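Local coordinates for protein 4-carboxymuconolactone decarboxylase (Sinorhizobium meliloti, PDB 4G9Q) that probably acts as a 4-carboxymuconolactone decarboxylase, a lyase of benzoate degradation, though a peroxiredoxin-like activity is also possible, at residues S77-A82 with R203-I208. Numbering follows the deposited sequence.
Sequences SLVTIA and RSLVTI
The flat groups at this contact of Ala82 and Leu78 with Val206 are two peptide carbonyls, those of Val206 and Leu78, each approached by a methyl of the other helix: Ala82 CB rests against Val206 O at 3.6 Å, while Val206 CG1 stands 4.1 Å from Leu78 O. Behind the interface, Arg203 O takes a bond on each face, from Thr207 N on one and Thr207 OG1 on the other, the latter at 2.7 Å and tilted 30° from the carbonyl plane. Everything else between the segments is aliphatic. Both carry the sequence SLVTI, consistent with helices that arose by duplication, and their leucines and valines are exchanged between partners: Leu78 faces Val206, and Val79 faces Leu205. The second pair is the tighter, Val79 CG2 lying 3.7 Å from Leu205 CD1 with the side chains nearly perpendicular. Leu205 reaches across because its CG extends opposite the backbone N (chi1 178°), carrying the branched end toward Val79. Leu78 and Val206 meet more loosely, at an oblique angle, through CD2 and CG1 at 4.2 Å. Beyond them the small Ala82 lets the backbones approach, its CA 5.5 Å from that of Val206. The axes of segments 77-82 and 203-208 approach to 8.6 Å, crossing at -43°. This buried contact near the centre of the chain joins helices 73-86 and 200-213, one from each of the two carboxymuconolactone decarboxylase family regions. Helix 107-120 packs on Leu78, Ala82 and Val206, whereas helix 234-248 packs on Val79 and Leu205, completing an all-helical core within one subunit of the trimer.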
loop_
_atom_site.group_PDB
_atom_site.type_symbol
_atom_site.label_atom_id
_atom_site.label_comp_id
_atom_site.label_asym_id
_atom_site.label_seq_id
_atom_site.Cartn_x
_atom_site.Cartn_y
_atom_site.Cartn_z
ATOM N N SER A 77 -21.054 1.362 5.915
ATOM C CA SER A 77 -20.164 1.931 6.928
ATOM C C SER A 77 -19.089 0.932 7.374
ATOM O O SER A 77 -17.920 1.298 7.492
ATOM C CB SER A 77 -20.958 2.456 8.126
ATOM O OG SER A 77 -21.599 3.685 7.817
ATOM N N LEU A 78 -19.478 -0.324 7.601
ATOM C CA LEU A 78 -18.512 -1.370 7.949
ATOM C C LEU A 78 -17.482 -1.586 6.842
ATOM O O LEU A 78 -16.286 -1.703 7.114
ATOM C CB LEU A 78 -19.217 -2.690 8.274
ATOM C CG LEU A 78 -19.816 -2.815 9.678
ATOM C CD1 LEU A 78 -20.688 -4.060 9.737
ATOM C CD2 LEU A 78 -18.727 -2.853 10.751
ATOM N N VAL A 79 -17.956 -1.634 5.599
ATOM C CA VAL A 79 -17.086 -1.793 4.429
ATOM C C VAL A 79 -16.100 -0.628 4.309
ATOM O O VAL A 79 -14.911 -0.826 4.026
ATOM C CB VAL A 79 -17.924 -1.927 3.138
ATOM C CG1 VAL A 79 -17.056 -1.810 1.889
ATOM C CG2 VAL A 79 -18.677 -3.261 3.137
ATOM N N THR A 80 -16.604 0.581 4.534
ATOM C CA THR A 80 -15.793 1.793 4.415
ATOM C C THR A 80 -14.727 1.852 5.512
ATOM O O THR A 80 -13.556 2.130 5.228
ATOM C CB THR A 80 -16.666 3.057 4.440
ATOM O OG1 THR A 80 -17.682 2.940 3.435
ATOM C CG2 THR A 80 -15.822 4.309 4.153
ATOM N N ILE A 81 -15.127 1.576 6.755
ATOM C CA ILE A 81 -14.162 1.543 7.859
ATOM C C ILE A 81 -13.053 0.524 7.576
ATOM O O ILE A 81 -11.863 0.830 7.729
ATOM C CB ILE A 81 -14.850 1.279 9.219
ATOM C CG1 ILE A 81 -15.615 2.534 9.660
ATOM C CG2 ILE A 81 -13.829 0.872 10.283
ATOM C CD1 ILE A 81 -16.487 2.294 10.874
ATOM N N ALA A 82 -13.441 -0.670 7.135
ATOM C CA ALA A 82 -12.464 -1.716 6.815
ATOM C C ALA A 82 -11.485 -1.252 5.732
ATOM O O ALA A 82 -10.271 -1.444 5.862
ATOM C CB ALA A 82 -13.170 -3.004 6.414
ATOM N N ARG A 203 -18.023 -10.263 10.248
ATOM C CA ARG A 203 -16.576 -10.489 10.295
ATOM C C ARG A 203 -16.048 -10.846 8.903
ATOM O O ARG A 203 -14.990 -10.373 8.493
ATOM C CB ARG A 203 -16.213 -11.569 11.317
ATOM C CG ARG A 203 -14.731 -11.594 11.678
ATOM C CD ARG A 203 -14.418 -12.640 12.750
ATOM N NE ARG A 203 -15.062 -12.340 14.031
ATOM C CZ ARG A 203 -14.566 -11.516 14.955
ATOM N NH1 ARG A 203 -13.413 -10.880 14.757
ATOM N NH2 ARG A 203 -15.237 -11.318 16.081
ATOM N N SER A 204 -16.804 -11.663 8.177
ATOM C CA SER A 204 -16.460 -11.995 6.797
ATOM C C SER A 204 -16.560 -10.762 5.899
ATOM O O SER A 204 -15.714 -10.563 5.023
ATOM C CB SER A 204 -17.356 -13.118 6.277
ATOM O OG SER A 204 -16.992 -14.358 6.871
ATOM N N LEU A 205 -17.590 -9.944 6.124
ATOM C CA LEU A 205 -17.768 -8.693 5.383
ATOM C C LEU A 205 -16.546 -7.776 5.521
ATOM O O LEU A 205 -16.010 -7.296 4.522
ATOM C CB LEU A 205 -19.045 -7.968 5.832
ATOM C CG LEU A 205 -19.355 -6.618 5.173
ATOM C CD1 LEU A 205 -19.521 -6.781 3.664
ATOM C CD2 LEU A 205 -20.596 -5.987 5.786
ATOM N N VAL A 206 -16.106 -7.537 6.753
ATOM C CA VAL A 206 -14.940 -6.675 6.968
ATOM C C VAL A 206 -13.663 -7.288 6.376
ATOM O O VAL A 206 -12.814 -6.564 5.854
ATOM C CB VAL A 206 -14.744 -6.247 8.457
ATOM C CG1 VAL A 206 -15.891 -5.337 8.919
ATOM C CG2 VAL A 206 -14.607 -7.432 9.381
ATOM N N THR A 207 -13.546 -8.615 6.445
ATOM C CA THR A 207 -12.395 -9.316 5.874
ATOM C C THR A 207 -12.349 -9.154 4.352
ATOM O O THR A 207 -11.315 -8.760 3.810
ATOM C CB THR A 207 -12.363 -10.813 6.259
ATOM O OG1 THR A 207 -12.456 -10.931 7.683
ATOM C CG2 THR A 207 -11.069 -11.473 5.780
ATOM N N ILE A 208 -13.455 -9.432 3.663
ATOM C CA ILE A 208 -13.437 -9.287 2.199
ATOM C C ILE A 208 -13.172 -7.833 1.795
ATOM O O ILE A 208 -12.442 -7.582 0.834
ATOM C CB ILE A 208 -14.677 -9.915 1.466
ATOM C CG1 ILE A 208 -15.992 -9.224 1.848
ATOM C CG2 ILE A 208 -14.725 -11.445 1.707
ATOM C CD1 ILE A 208 -17.171 -9.602 0.936
#